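Local coordinates for protein LpxE (Aquifex aeolicus, PDB 6EBU) that probably acts as a membrane phosphatase of the PAP2 superfamily, removing the 1-phosphate of lipid A, at residues A[18-23]-A[92-97]; A[108-113]-A[156-161]; A[35-40]-A[136-141]. The protein carries 1 engineered substitution. One frame throughout, in Å; residues are numbered along the deposited sequence.

Contact 1 of 3, residues A[18-23]-A[92-97]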
ATOM      1  N   LEU A  18      -5.564  14.068   9.543  1.00 59.79           N
ATOM      2  CA  LEU A  18      -6.026  12.747   9.133  1.00 50.18           C
ATOM      3  C   LEU A  18      -5.212  11.647   9.800  1.00 54.55           C
ATOM      4  O   LEU A  18      -5.767  10.631  10.236  1.00 47.63           O
ATOM      5  CB  LEU A  18      -5.956  12.608   7.613  1.00 64.00           C
ATOM      6  CG  LEU A  18      -7.069  13.226   6.765  1.00 67.61           C
ATOM      7  CD1 LEU A  18      -7.211  12.462   5.457  1.00 58.65           C
ATOM      8  CD2 LEU A  18      -8.385  13.248   7.523  1.00 73.60           C
ATOM      9  N   PHE A  19      -3.892  11.828   9.888  1.00 44.45           N
ATOM     10  CA  PHE A  19      -3.063  10.818  10.535  1.00 41.36           C
ATOM     11  C   PHE A  19      -3.447  10.646  11.999  1.00 47.14           C
ATOM     12  O   PHE A  19      -3.524   9.516  12.497  1.00 47.90           O
ATOM     13  CB  PHE A  19      -1.581  11.180  10.418  1.00 39.78           C
ATOM     14  CG  PHE A  19      -0.685  10.272  11.211  1.00 39.84           C
ATOM     15  CD1 PHE A  19      -0.301   9.040  10.704  1.00 36.87           C
ATOM     16  CD2 PHE A  19      -0.252  10.633  12.478  1.00 42.56           C
ATOM     17  CE1 PHE A  19       0.508   8.194  11.436  1.00 37.06           C
ATOM     18  CE2 PHE A  19       0.559   9.790  13.217  1.00 42.65           C
ATOM     19  CZ  PHE A  19       0.938   8.570  12.695  1.00 44.02           C
ATOM     20  N   ARG A  20      -3.684  11.754  12.704  1.00 42.92           N
ATOM     21  CA  ARG A  20      -4.008  11.670  14.125  1.00 49.67           C
ATOM     22  C   ARG A  20      -5.325  10.941  14.352  1.00 44.07           C
ATOM     23  O   ARG A  20      -5.448  10.145  15.290  1.00 50.64           O
ATOM     24  CB  ARG A  20      -4.058  13.070  14.738  1.00 48.25           C
ATOM     25  CG  ARG A  20      -2.710  13.770  14.809  1.00 43.70           C
ATOM     26  CD  ARG A  20      -1.734  13.004  15.684  1.00 48.55           C
ATOM     27  NE  ARG A  20      -0.468  13.715  15.831  1.00 51.79           N
ATOM     28  CZ  ARG A  20       0.566  13.267  16.538  1.00 52.88           C
ATOM     29  NH1 ARG A  20       0.489  12.101  17.164  1.00 52.77           N
ATOM     30  NH2 ARG A  20       1.677  13.986  16.616  1.00 52.74           N
ATOM     31  N   LEU A  21      -6.322  11.196  13.501  1.00 38.63           N
ATOM     32  CA  LEU A  21      -7.619  10.548  13.664  1.00 47.77           C
ATOM     33  C   LEU A  21      -7.502   9.034  13.532  1.00 53.44           C
ATOM     34  O   LEU A  21      -8.165   8.286  14.261  1.00 54.42           O
ATOM     35  CB  LEU A  21      -8.614  11.101  12.643  1.00 44.93           C
ATOM     36  N   ILE A  22      -6.657   8.563  12.614  1.00 48.60           N
ATOM     37  CA  ILE A  22      -6.496   7.127  12.417  1.00 42.86           C
ATOM     38  C   ILE A  22      -5.529   6.544  13.439  1.00 45.04           C
ATOM     39  O   ILE A  22      -5.791   5.488  14.027  1.00 42.83           O
ATOM     40  CB  ILE A  22      -6.035   6.841  10.976  1.00 43.07           C
ATOM     41  CG1 ILE A  22      -7.138   7.210   9.983  1.00 39.21           C
ATOM     42  CG2 ILE A  22      -5.622   5.383  10.827  1.00 33.13           C
ATOM     43  CD1 ILE A  22      -6.705   7.138   8.539  1.00 47.69           C
ATOM     44  N   ASN A  23      -4.406   7.225  13.675  1.00 34.73           N
ATOM     45  CA  ASN A  23      -3.363   6.671  14.528  1.00 36.49           C
ATOM     46  C   ASN A  23      -3.738   6.683  16.004  1.00 39.28           C
ATOM     47  O   ASN A  23      -3.106   5.972  16.794  1.00 40.17           O
ATOM     48  CB  ASN A  23      -2.057   7.435  14.315  1.00 34.25           C
ATOM     49  CG  ASN A  23      -0.890   6.794  15.025  1.00 36.42           C
ATOM     50  OD1 ASN A  23      -0.446   7.272  16.070  1.00 40.64           O
ATOM     51  ND2 ASN A  23      -0.392   5.695  14.469  1.00 36.43           N
ATOM     52  N   GLU A  92       5.278  13.903  17.157  1.00 55.04           N
ATOM     53  CA  GLU A  92       5.489  13.459  18.525  1.00 54.46           C
ATOM     54  C   GLU A  92       4.368  12.518  18.947  1.00 44.51           C
ATOM     55  O   GLU A  92       3.234  12.624  18.472  1.00 53.63           O
ATOM     56  CB  GLU A  92       5.549  14.649  19.488  1.00 61.35           C
ATOM     57  CG  GLU A  92       6.268  15.878  18.949  1.00 61.78           C
ATOM     58  CD  GLU A  92       7.775  15.709  18.918  1.00 56.68           C
ATOM     59  OE1 GLU A  92       8.433  16.402  18.116  1.00 54.38           O
ATOM     60  OE2 GLU A  92       8.302  14.884  19.693  1.00 61.54           O
ATOM     61  N   ASP A  93       4.700  11.596  19.851  1.00 51.47           N
ATOM     62  CA  ASP A  93       3.733  10.679  20.457  1.00 59.40           C
ATOM     63  C   ASP A  93       2.985   9.879  19.387  1.00 61.30           C
ATOM     64  O   ASP A  93       1.755   9.879  19.309  1.00 58.60           O
ATOM     65  CB  ASP A  93       2.763  11.437  21.366  1.00 55.29           C
ATOM     66  CG  ASP A  93       3.435  11.962  22.616  1.00 64.73           C
ATOM     67  OD1 ASP A  93       4.209  11.202  23.234  1.00 74.35           O
ATOM     68  OD2 ASP A  93       3.194  13.132  22.976  1.00 76.01           O
ATOM     69  N   VAL A  94       3.762   9.196  18.559  1.00 57.38           N
ATOM     70  CA  VAL A  94       3.222   8.373  17.487  1.00 50.72           C
ATOM     71  C   VAL A  94       3.092   6.941  17.984  1.00 49.80           C
ATOM     72  O   VAL A  94       4.040   6.379  18.548  1.00 49.10           O
ATOM     73  CB  VAL A  94       4.114   8.446  16.237  1.00 50.15           C
ATOM     74  CG1 VAL A  94       3.850   7.262  15.321  1.00 44.11           C
ATOM     75  CG2 VAL A  94       3.882   9.757  15.502  1.00 45.68           C
ATOM     76  N   ASN A  95       1.916   6.353  17.785  1.00 45.54           N
ATOM     77  CA  ASN A  95       1.692   4.951  18.119  1.00 47.23           C
ATOM     78  C   ASN A  95       2.262   4.091  16.997  1.00 41.32           C
ATOM     79  O   ASN A  95       1.712   4.052  15.890  1.00 44.49           O
ATOM     80  CB  ASN A  95       0.206   4.690  18.335  1.00 49.27           C
ATOM     81  CG  ASN A  95      -0.359   5.493  19.492  1.00 44.66           C
ATOM     82  OD1 ASN A  95      -0.060   5.220  20.652  1.00 53.32           O
ATOM     83  ND2 ASN A  95      -1.183   6.487  19.180  1.00 43.74           N
ATOM     84  N   LEU A  96       3.367   3.409  17.280  1.00 48.58           N
ATOM     85  CA  LEU A  96       4.139   2.681  16.284  1.00 50.27           C
ATOM     86  C   LEU A  96       3.961   1.182  16.472  1.00 51.47           C
ATOM     87  O   LEU A  96       4.129   0.667  17.582  1.00 56.86           O
ATOM     88  CB  LEU A  96       5.624   3.033  16.387  1.00 50.27           C
ATOM     89  CG  LEU A  96       6.229   3.968  15.344  1.00 57.60           C
ATOM     90  CD1 LEU A  96       7.747   3.913  15.427  1.00 58.89           C
ATOM     91  CD2 LEU A  96       5.755   3.596  13.954  1.00 51.63           C
ATOM     92  N   LEU A  97       3.640   0.485  15.384  1.00 52.79           N
ATOM     93  CA  LEU A  97       3.628  -0.972  15.383  1.00 42.76           C
ATOM     94  C   LEU A  97       4.878  -1.576  14.760  1.00 47.44           C
ATOM     95  O   LEU A  97       5.245  -2.703  15.105  1.00 56.84           O
ATOM     96  CB  LEU A  97       2.392  -1.496  14.645  1.00 42.21           C
ATOM     97  CG  LEU A  97       1.063  -1.374  15.391  1.00 49.02           C
ATOM     98  CD1 LEU A  97      -0.098  -1.700  14.471  1.00 37.16           C
ATOM     99  CD2 LEU A  97       1.048  -2.279  16.613  1.00 46.79           C
TER
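Asn23 pairs its side-chain amide with the backbone of Asn95 through both polar ends. ND2 of Asn23 donates to O of Asn95 at 3.0 Å, almost straight at 171° and lying in the carbonyl plane on a lone pair. In return, OD1 of Asn23 accepts from N of Asn95 at 3.1 Å, again on a lone pair. The same OD1 takes a second donor, ND2 of Asn95 at 3.3 Å, which comes from above the carbonyl plane. A fourth, weak hydrogen bond runs from ND2 of Asn95 to the backbone O of Asn23.

Arg20 meets residues 92-97 end-on. NH1 and NH2 both point at O of Glu92, at 3.1 and 2.8 Å respectively, with that oxygen close to the guanidinium plane. NH1 also has a weak bond to O of Asp93. The C-terminal part of helix 13-24 is thus tied by side chains to the irregular loop between helices 87-90 and 108-121 of the PAP2 fold.

Between the two polar groups lies an apolar touch, CE2 of Phe19 to CG2 of Val94 at 4.0 Å, the side chains crossing at about a right angle. CB of Asn23 sits 3.6 Å above the plane of the Phe19 ring. Asn23 extends toward the loop with CG anti to its backbone N (chi1 -172°). Farther out, Arg26 bonds to O of Asn23, and Phe19 packs on Pro87, Ile144 and Pro151.

Contact 2 of 3, residues A[108-113]-A[156-161]. With BOG (octyl beta-D-glucopyranoside), chain F; SO4 (sulfate ion), chain B.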
ATOM      1  N   GLY A 108       4.867   1.825  -0.374  1.00 33.21           N
ATOM      2  CA  GLY A 108       5.074   0.718  -1.295  1.00 34.93           C
ATOM      3  C   GLY A 108       4.103  -0.427  -1.077  1.00 31.54           C
ATOM      4  O   GLY A 108       3.665  -1.068  -2.037  1.00 38.42           O
ATOM      5  N   ASP A 109       3.759  -0.709   0.182  1.00 34.06           N
ATOM      6  CA  ASP A 109       2.776  -1.752   0.463  1.00 30.88           C
ATOM      7  C   ASP A 109       1.415  -1.397  -0.118  1.00 33.97           C
ATOM      8  O   ASP A 109       0.723  -2.259  -0.673  1.00 35.43           O
ATOM      9  CB  ASP A 109       2.654  -1.977   1.968  1.00 32.94           C
ATOM     10  CG  ASP A 109       3.843  -2.701   2.544  1.00 49.36           C
ATOM     11  OD1 ASP A 109       4.770  -3.038   1.775  1.00 52.25           O
ATOM     12  OD2 ASP A 109       3.845  -2.932   3.770  1.00 49.00           O
ATOM     13  N   THR A 110       1.011  -0.133   0.011  1.00 29.49           N
ATOM     14  CA  THR A 110      -0.255   0.302  -0.566  1.00 32.73           C
ATOM     15  C   THR A 110      -0.222   0.227  -2.089  1.00 30.02           C
ATOM     16  O   THR A 110      -1.187  -0.223  -2.715  1.00 32.33           O
ATOM     17  CB  THR A 110      -0.580   1.720  -0.099  1.00 32.09           C
ATOM     18  OG1 THR A 110      -0.546   1.768   1.334  1.00 42.36           O
ATOM     19  CG2 THR A 110      -1.955   2.145  -0.580  1.00 34.44           C
ATOM     20  N   ALA A 111       0.889   0.648  -2.699  1.00 28.25           N
ATOM     21  CA  ALA A 111       0.999   0.616  -4.154  1.00 26.98           C
ATOM     22  C   ALA A 111       0.914  -0.811  -4.686  1.00 33.77           C
ATOM     23  O   ALA A 111       0.207  -1.080  -5.664  1.00 36.91           O
ATOM     24  CB  ALA A 111       2.302   1.286  -4.592  1.00 26.00           C
ATOM     25  N   MET A 112       1.628  -1.744  -4.049  1.00 39.38           N
ATOM     26  CA  MET A 112       1.571  -3.141  -4.475  1.00 41.17           C
ATOM     27  C   MET A 112       0.173  -3.717  -4.287  1.00 34.19           C
ATOM     28  O   MET A 112      -0.345  -4.414  -5.169  1.00 31.78           O
ATOM     29  CB  MET A 112       2.600  -3.970  -3.702  1.00 34.54           C
ATOM     30  CG  MET A 112       2.679  -5.429  -4.140  1.00 31.74           C
ATOM     31  SD  MET A 112       3.285  -6.547  -2.853  1.00 29.27           S
ATOM     32  CE  MET A 112       1.841  -6.671  -1.801  1.00 36.63           C
ATOM     33  N   ALA A 113      -0.456  -3.431  -3.145  1.00 29.29           N
ATOM     34  CA  ALA A 113      -1.780  -3.979  -2.869  1.00 34.53           C
ATOM     35  C   ALA A 113      -2.811  -3.470  -3.868  1.00 30.07           C
ATOM     36  O   ALA A 113      -3.659  -4.236  -4.340  1.00 36.81           O
ATOM     37  CB  ALA A 113      -2.198  -3.643  -1.437  1.00 28.87           C
ATOM     38  N   VAL A 156      -1.235   8.488  -2.524  1.00 44.88           N
ATOM     39  CA  VAL A 156      -0.423   8.465  -3.735  1.00 38.89           C
ATOM     40  C   VAL A 156       0.002   7.039  -4.060  1.00 39.96           C
ATOM     41  O   VAL A 156       0.021   6.634  -5.229  1.00 38.63           O
ATOM     42  CB  VAL A 156       0.785   9.407  -3.582  1.00 47.72           C
ATOM     43  CG1 VAL A 156       1.746   9.242  -4.748  1.00 40.14           C
ATOM     44  CG2 VAL A 156       0.314  10.852  -3.478  1.00 39.28           C
ATOM     45  N   GLY A 157       0.336   6.253  -3.035  1.00 38.41           N
ATOM     46  CA  GLY A 157       0.652   4.851  -3.265  1.00 31.92           C
ATOM     47  C   GLY A 157      -0.492   4.104  -3.921  1.00 35.25           C
ATOM     48  O   GLY A 157      -0.296   3.372  -4.895  1.00 34.56           O
ATOM     49  N   ALA A 158      -1.710   4.289  -3.402  1.00 39.08           N
ATOM     50  CA  ALA A 158      -2.883   3.707  -4.048  1.00 37.31           C
ATOM     51  C   ALA A 158      -3.027   4.212  -5.477  1.00 39.81           C
ATOM     52  O   ALA A 158      -3.341   3.439  -6.390  1.00 40.16           O
ATOM     53  CB  ALA A 158      -4.140   4.023  -3.241  1.00 36.02           C
ATOM     54  N   LEU A 159      -2.794   5.509  -5.690  1.00 36.69           N
ATOM     55  CA  LEU A 159      -2.876   6.073  -7.033  1.00 37.34           C
ATOM     56  C   LEU A 159      -1.878   5.404  -7.969  1.00 37.42           C
ATOM     57  O   LEU A 159      -2.219   5.036  -9.099  1.00 40.92           O
ATOM     58  CB  LEU A 159      -2.633   7.582  -6.973  1.00 50.95           C
ATOM     59  CG  LEU A 159      -3.306   8.439  -8.043  1.00 54.80           C
ATOM     60  CD1 LEU A 159      -4.743   8.742  -7.648  1.00 62.33           C
ATOM     61  CD2 LEU A 159      -2.518   9.722  -8.267  1.00 64.25           C
ATOM     62  N   ILE A 160      -0.637   5.231  -7.508  1.00 34.77           N
ATOM     63  CA  ILE A 160       0.384   4.576  -8.325  1.00 41.55           C
ATOM     64  C   ILE A 160      -0.042   3.154  -8.669  1.00 37.55           C
ATOM     65  O   ILE A 160       0.065   2.715  -9.820  1.00 39.73           O
ATOM     66  CB  ILE A 160       1.743   4.596  -7.601  1.00 47.67           C
ATOM     67  CG1 ILE A 160       2.243   6.034  -7.444  1.00 36.45           C
ATOM     68  CG2 ILE A 160       2.762   3.746  -8.346  1.00 50.06           C
ATOM     69  CD1 ILE A 160       3.454   6.155  -6.551  1.00 48.81           C
ATOM     70  N   GLY A 161      -0.544   2.418  -7.677  1.00 40.03           N
ATOM     71  CA  GLY A 161      -0.944   1.041  -7.919  1.00 34.77           C
ATOM     72  C   GLY A 161      -2.069   0.919  -8.929  1.00 38.59           C
ATOM     73  O   GLY A 161      -2.027   0.069  -9.821  1.00 39.38           O
TER
HETATM   74  O1  BOG F 205       8.810  -2.611   3.640  0.62 59.97           O
HETATM   75  C1' BOG F 205       7.637  -3.393   3.421  0.62 60.75           C
HETATM   76  C2' BOG F 205       7.538  -4.482   4.512  0.62 59.88           C
HETATM   77  C3' BOG F 205       6.041  -4.844   4.759  0.62 53.96           C
HETATM   78  C4' BOG F 205       5.726  -4.795   6.280  0.62 58.28           C
HETATM   79  C5' BOG F 205       6.403  -3.561   6.918  0.62 56.07           C
HETATM   80  C6' BOG F 205       6.409  -3.707   8.454  0.62 58.18           C
HETATM   81  C7' BOG F 205       7.541  -4.634   8.889  0.62 58.42           C
HETATM   82  C8' BOG F 205       8.888  -3.975   8.587  0.62 56.78           C
HETATM   83  S   SO4 B 201       6.560   0.882   2.696  1.00 53.74           S
HETATM   84  O1  SO4 B 201       5.190   0.703   3.172  1.00 53.58           O
HETATM   85  O2  SO4 B 201       7.474   0.902   3.832  1.00 53.46           O
HETATM   86  O3  SO4 B 201       6.648   2.148   1.974  1.00 52.52           O
HETATM   87  O4  SO4 B 201       6.915  -0.217   1.802  1.00 51.47           O
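Ala111 and Gly161 bring their CA atoms to 4.3 Å where the axes of segments 108-113 and 156-161 run roughly parallel, 6.9 Å apart at closest approach and crossed at -32°. Gly157 and Gly161, one turn apart in a GxxxG pattern, let the backbones come this close. CA of Ala111 lies 3.1 Å from O of Gly157, and CA of Gly161 lies 3.3 Å from O of Ala111, both as C-H...O contacts. A CB modelled on Gly161 would clash with O of Ala111, and one on Gly157 would be tight against CB of Thr110.

Few side chains take part. CB of Ala111 rests on O of Gly157 at 3.3 Å. Thr110 turns CG2, anti to its backbone N, onto the backbone of Ala158: CG2 lies 3.6 Å from N of Ala158 and 3.9 Å from its CB. The hydroxyl OG1 of Thr110 is occupied elsewhere, hydrogen-bonded to OG of Ser107. O of Ala111 also accepts a hydrogen bond from OG1 of Thr115.

At the start of helix 108-121, N of Gly108 donates to O3 of the sulfate at 3.0 Å and 172°. Lys79, Arg86, Arg143 and His149 complete the anion site, arranged as in the phosphate pocket of PAP2 enzymes. With a helix N-terminus and several basic side chains around it, the sulfate probably marks where a substrate phosphate would be held, while the close packing of Ala111 on the two glycines, about one turn further along, is likely to help place that helix end.

Contact 3 of 3, residues A[35-40]-A[136-141]. With BOG (octyl beta-D-glucopyranoside), chain D.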
ATOM      1  N   THR A  35      -1.241  -6.248  12.690  1.00 37.22           N
ATOM      2  CA  THR A  35       0.063  -6.899  12.728  1.00 37.94           C
ATOM      3  C   THR A  35       0.041  -8.196  11.929  1.00 39.03           C
ATOM      4  O   THR A  35       0.956  -8.470  11.145  1.00 38.74           O
ATOM      5  CB  THR A  35       0.480  -7.161  14.175  1.00 35.41           C
ATOM      6  OG1 THR A  35       0.614  -5.912  14.866  1.00 42.06           O
ATOM      7  CG2 THR A  35       1.808  -7.905  14.227  1.00 37.22           C
ATOM      8  N   HIS A  36      -1.006  -9.003  12.114  1.00 34.95           N
ATOM      9  CA  HIS A  36      -1.141 -10.237  11.347  1.00 36.74           C
ATOM     10  C   HIS A  36      -1.381  -9.943   9.871  1.00 41.20           C
ATOM     11  O   HIS A  36      -0.881 -10.663   8.999  1.00 39.66           O
ATOM     12  CB  HIS A  36      -2.285 -11.085  11.911  1.00 38.95           C
ATOM     13  CG  HIS A  36      -2.041 -11.601  13.295  1.00 36.49           C
ATOM     14  ND1 HIS A  36      -2.804 -12.602  13.860  1.00 44.00           N
ATOM     15  CD2 HIS A  36      -1.124 -11.256  14.231  1.00 35.45           C
ATOM     16  CE1 HIS A  36      -2.366 -12.851  15.082  1.00 37.82           C
ATOM     17  NE2 HIS A  36      -1.348 -12.048  15.332  1.00 40.20           N
ATOM     18  N   PHE A  37      -2.133  -8.879   9.577  1.00 34.36           N
ATOM     19  CA  PHE A  37      -2.547  -8.564   8.216  1.00 32.37           C
ATOM     20  C   PHE A  37      -1.441  -7.923   7.386  1.00 36.20           C
ATOM     21  O   PHE A  37      -1.498  -7.992   6.154  1.00 40.03           O
ATOM     22  CB  PHE A  37      -3.762  -7.631   8.255  1.00 35.21           C
ATOM     23  CG  PHE A  37      -4.507  -7.538   6.955  1.00 37.33           C
ATOM     24  CD1 PHE A  37      -5.422  -8.513   6.594  1.00 36.01           C
ATOM     25  CD2 PHE A  37      -4.302  -6.469   6.100  1.00 34.74           C
ATOM     26  CE1 PHE A  37      -6.112  -8.427   5.403  1.00 37.63           C
ATOM     27  CE2 PHE A  37      -4.989  -6.380   4.905  1.00 34.90           C
ATOM     28  CZ  PHE A  37      -5.894  -7.360   4.556  1.00 34.92           C
ATOM     29  N   ALA A  38      -0.442  -7.307   8.029  1.00 34.38           N
ATOM     30  CA  ALA A  38       0.568  -6.546   7.298  1.00 42.51           C
ATOM     31  C   ALA A  38       1.317  -7.408   6.286  1.00 42.71           C
ATOM     32  O   ALA A  38       1.704  -6.913   5.220  1.00 37.42           O
ATOM     33  CB  ALA A  38       1.553  -5.908   8.276  1.00 33.64           C
ATOM     34  N   TYR A  39       1.524  -8.690   6.601  1.00 41.27           N
ATOM     35  CA  TYR A  39       2.253  -9.590   5.711  1.00 36.40           C
ATOM     36  C   TYR A  39       1.633  -9.648   4.320  1.00 36.41           C
ATOM     37  O   TYR A  39       2.348  -9.816   3.327  1.00 34.92           O
ATOM     38  CB  TYR A  39       2.298 -10.989   6.325  1.00 41.39           C
ATOM     39  CG  TYR A  39       3.206 -11.965   5.614  1.00 41.03           C
ATOM     40  CD1 TYR A  39       4.532 -12.107   5.996  1.00 45.62           C
ATOM     41  CD2 TYR A  39       2.735 -12.755   4.572  1.00 40.34           C
ATOM     42  CE1 TYR A  39       5.369 -13.000   5.356  1.00 51.73           C
ATOM     43  CE2 TYR A  39       3.564 -13.653   3.927  1.00 43.87           C
ATOM     44  CZ  TYR A  39       4.881 -13.772   4.325  1.00 48.17           C
ATOM     45  OH  TYR A  39       5.721 -14.660   3.693  1.00 53.48           O
ATOM     46  N   LEU A  40       0.308  -9.513   4.228  1.00 35.35           N
ATOM     47  CA  LEU A  40      -0.375  -9.576   2.944  1.00 32.38           C
ATOM     48  C   LEU A  40      -0.111  -8.358   2.070  1.00 35.51           C
ATOM     49  O   LEU A  40      -0.442  -8.388   0.880  1.00 36.41           O
ATOM     50  CB  LEU A  40      -1.875  -9.740   3.166  1.00 36.39           C
ATOM     51  CG  LEU A  40      -2.235 -10.974   3.988  1.00 40.95           C
ATOM     52  CD1 LEU A  40      -3.730 -11.002   4.288  1.00 42.98           C
ATOM     53  CD2 LEU A  40      -1.783 -12.239   3.273  1.00 39.74           C
ATOM     54  N   ALA A 136      -6.900  -4.072  -0.485  1.00 32.04           N
ATOM     55  CA  ALA A 136      -6.030  -2.934  -0.770  1.00 32.06           C
ATOM     56  C   ALA A 136      -6.303  -1.775   0.179  1.00 29.99           C
ATOM     57  O   ALA A 136      -5.369  -1.108   0.640  1.00 30.26           O
ATOM     58  CB  ALA A 136      -6.204  -2.487  -2.222  1.00 28.96           C
ATOM     59  N   PHE A 137      -7.577  -1.517   0.484  1.00 38.04           N
ATOM     60  CA  PHE A 137      -7.908  -0.434   1.404  1.00 35.14           C
ATOM     61  C   PHE A 137      -7.363  -0.711   2.798  1.00 34.05           C
ATOM     62  O   PHE A 137      -6.822   0.189   3.452  1.00 39.72           O
ATOM     63  CB  PHE A 137      -9.422  -0.226   1.451  1.00 49.05           C
ATOM     64  CG  PHE A 137      -9.889   0.546   2.654  1.00 51.18           C
ATOM     65  CD1 PHE A 137      -9.841   1.931   2.665  1.00 58.96           C
ATOM     66  CD2 PHE A 137     -10.366  -0.112   3.777  1.00 50.07           C
ATOM     67  CE1 PHE A 137     -10.263   2.647   3.773  1.00 53.16           C
ATOM     68  CE2 PHE A 137     -10.788   0.597   4.887  1.00 57.66           C
ATOM     69  CZ  PHE A 137     -10.737   1.979   4.885  1.00 49.97           C
ATOM     70  N   LEU A 138      -7.499  -1.953   3.270  1.00 33.89           N
ATOM     71  CA  LEU A 138      -7.035  -2.290   4.612  1.00 35.42           C
ATOM     72  C   LEU A 138      -5.520  -2.186   4.728  1.00 35.53           C
ATOM     73  O   LEU A 138      -5.009  -1.813   5.788  1.00 33.82           O
ATOM     74  CB  LEU A 138      -7.505  -3.694   4.995  1.00 39.73           C
ATOM     75  CG  LEU A 138      -8.993  -3.828   5.334  1.00 42.84           C
ATOM     76  CD1 LEU A 138      -9.354  -5.275   5.623  1.00 42.12           C
ATOM     77  CD2 LEU A 138      -9.361  -2.933   6.510  1.00 41.87           C
ATOM     78  N   ILE A 139      -4.787  -2.513   3.660  1.00 34.65           N
ATOM     79  CA  ILE A 139      -3.340  -2.317   3.671  1.00 33.56           C
ATOM     80  C   ILE A 139      -3.014  -0.838   3.826  1.00 34.53           C
ATOM     81  O   ILE A 139      -2.200  -0.447   4.673  1.00 34.43           O
ATOM     82  CB  ILE A 139      -2.701  -2.904   2.399  1.00 30.89           C
ATOM     83  CG1 ILE A 139      -2.781  -4.430   2.417  1.00 26.16           C
ATOM     84  CG2 ILE A 139      -1.253  -2.457   2.280  1.00 29.37           C
ATOM     85  CD1 ILE A 139      -2.040  -5.055   3.572  1.00 28.29           C
ATOM     86  N   GLY A 140      -3.653   0.009   3.016  1.00 36.72           N
ATOM     87  CA  GLY A 140      -3.448   1.442   3.149  1.00 30.10           C
ATOM     88  C   GLY A 140      -3.807   1.952   4.532  1.00 41.18           C
ATOM     89  O   GLY A 140      -3.073   2.751   5.119  1.00 35.14           O
ATOM     90  N   TYR A 141      -4.936   1.488   5.075  1.00 34.74           N
ATOM     91  CA  TYR A 141      -5.305   1.866   6.435  1.00 37.42           C
ATOM     92  C   TYR A 141      -4.316   1.303   7.448  1.00 35.35           C
ATOM     93  O   TYR A 141      -4.013   1.951   8.458  1.00 39.64           O
ATOM     94  CB  TYR A 141      -6.726   1.391   6.748  1.00 37.15           C
ATOM     95  CG  TYR A 141      -7.335   2.027   7.981  1.00 36.92           C
ATOM     96  CD1 TYR A 141      -6.971   1.610   9.256  1.00 30.92           C
ATOM     97  CD2 TYR A 141      -8.276   3.044   7.870  1.00 38.85           C
ATOM     98  CE1 TYR A 141      -7.518   2.188  10.382  1.00 37.18           C
ATOM     99  CE2 TYR A 141      -8.833   3.629   8.995  1.00 41.34           C
ATOM    100  CZ  TYR A 141      -8.451   3.194  10.248  1.00 46.45           C
ATOM    101  OH  TYR A 141      -8.998   3.767  11.373  1.00 42.80           O
TER
HETATM  102  O1  BOG D 203      -7.398   6.675  -3.885  0.58 57.18           O
HETATM  103  C1' BOG D 203      -7.905   5.754  -2.920  0.58 60.36           C
HETATM  104  C2' BOG D 203      -6.990   5.757  -1.675  0.58 56.60           C
HETATM  105  C3' BOG D 203      -7.405   4.609  -0.702  0.58 53.31           C
HETATM  106  C4' BOG D 203      -6.395   4.551   0.477  0.58 48.14           C
HETATM  107  C5' BOG D 203      -7.064   3.904   1.706  0.58 47.39           C
HETATM  108  C6' BOG D 203      -6.426   4.461   2.995  0.58 47.15           C
HETATM  109  C7' BOG D 203      -7.523   4.999   3.911  0.58 51.10           C
HETATM  110  C8' BOG D 203      -6.955   5.234   5.311  0.58 45.33           C
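Leu40 N donates to Phe37 O at 3.0 Å; the bond closes an i to i+3 turn leading into the 3-10 segment at 39-40. The turn leaves Phe37 and Leu40 both against Ile139 of helix 126-145, and what passes between the two segments is apolar.

The Phe37 ring carries most of it. With CG anti to the backbone N (chi1 -164°), the ring reaches toward the other helix, and its CE2 corner does the touching: CD1 of Ile139 lies 3.5 Å from CE2 and 3.7 Å from CD2. CB of Leu138 lies 3.7 Å from the same CE2, the two side chains crossing at about a right angle. CD1 of Ile139 also comes within 4.1 Å of the backbone C of Leu40. A chi2 of -62° turns CD1 of Ile139 to the ring.

An alanine at Phe37 would probably leave Leu138 CB and Ile139 CD1 without their ring partner and open a gap between the two segments. Phe33 also meets the ring, with planes about 20° apart, and Tyr135, whose OH is hydrogen-bonded to Leu40 O, touches it as well.

Phe137 and Tyr141 touch an octyl glucoside, a detergent, CD1 of Phe137 lying 3.5 Å from its C5'. One flank against a protein helix and another against detergent is consistent with a helix of the membrane-embedded PAP2 helical bundle.

Contact 2 is the buried core, its centre about 4 Å from that of the chain, whereas contact 1 lies far out at about 17 Å and contact 3 at about 8 Å; both are only partly buried. Chemistry follows place: the outlying contact 1 is mainly hydrogen bonds to a loop backbone, contact 2 is mostly backbone packing with small side chains, and contact 3 is ring-and-aliphatic packing. Helix 126-145 joins them, carrying one side of contact 3 and touching the other two: Tyr141 packs on Ile22 of contact 1, while Gly140 and Ile139 pack on Thr110 and Asp109 of contact 2. Contacts 1 and 2 themselves do not touch.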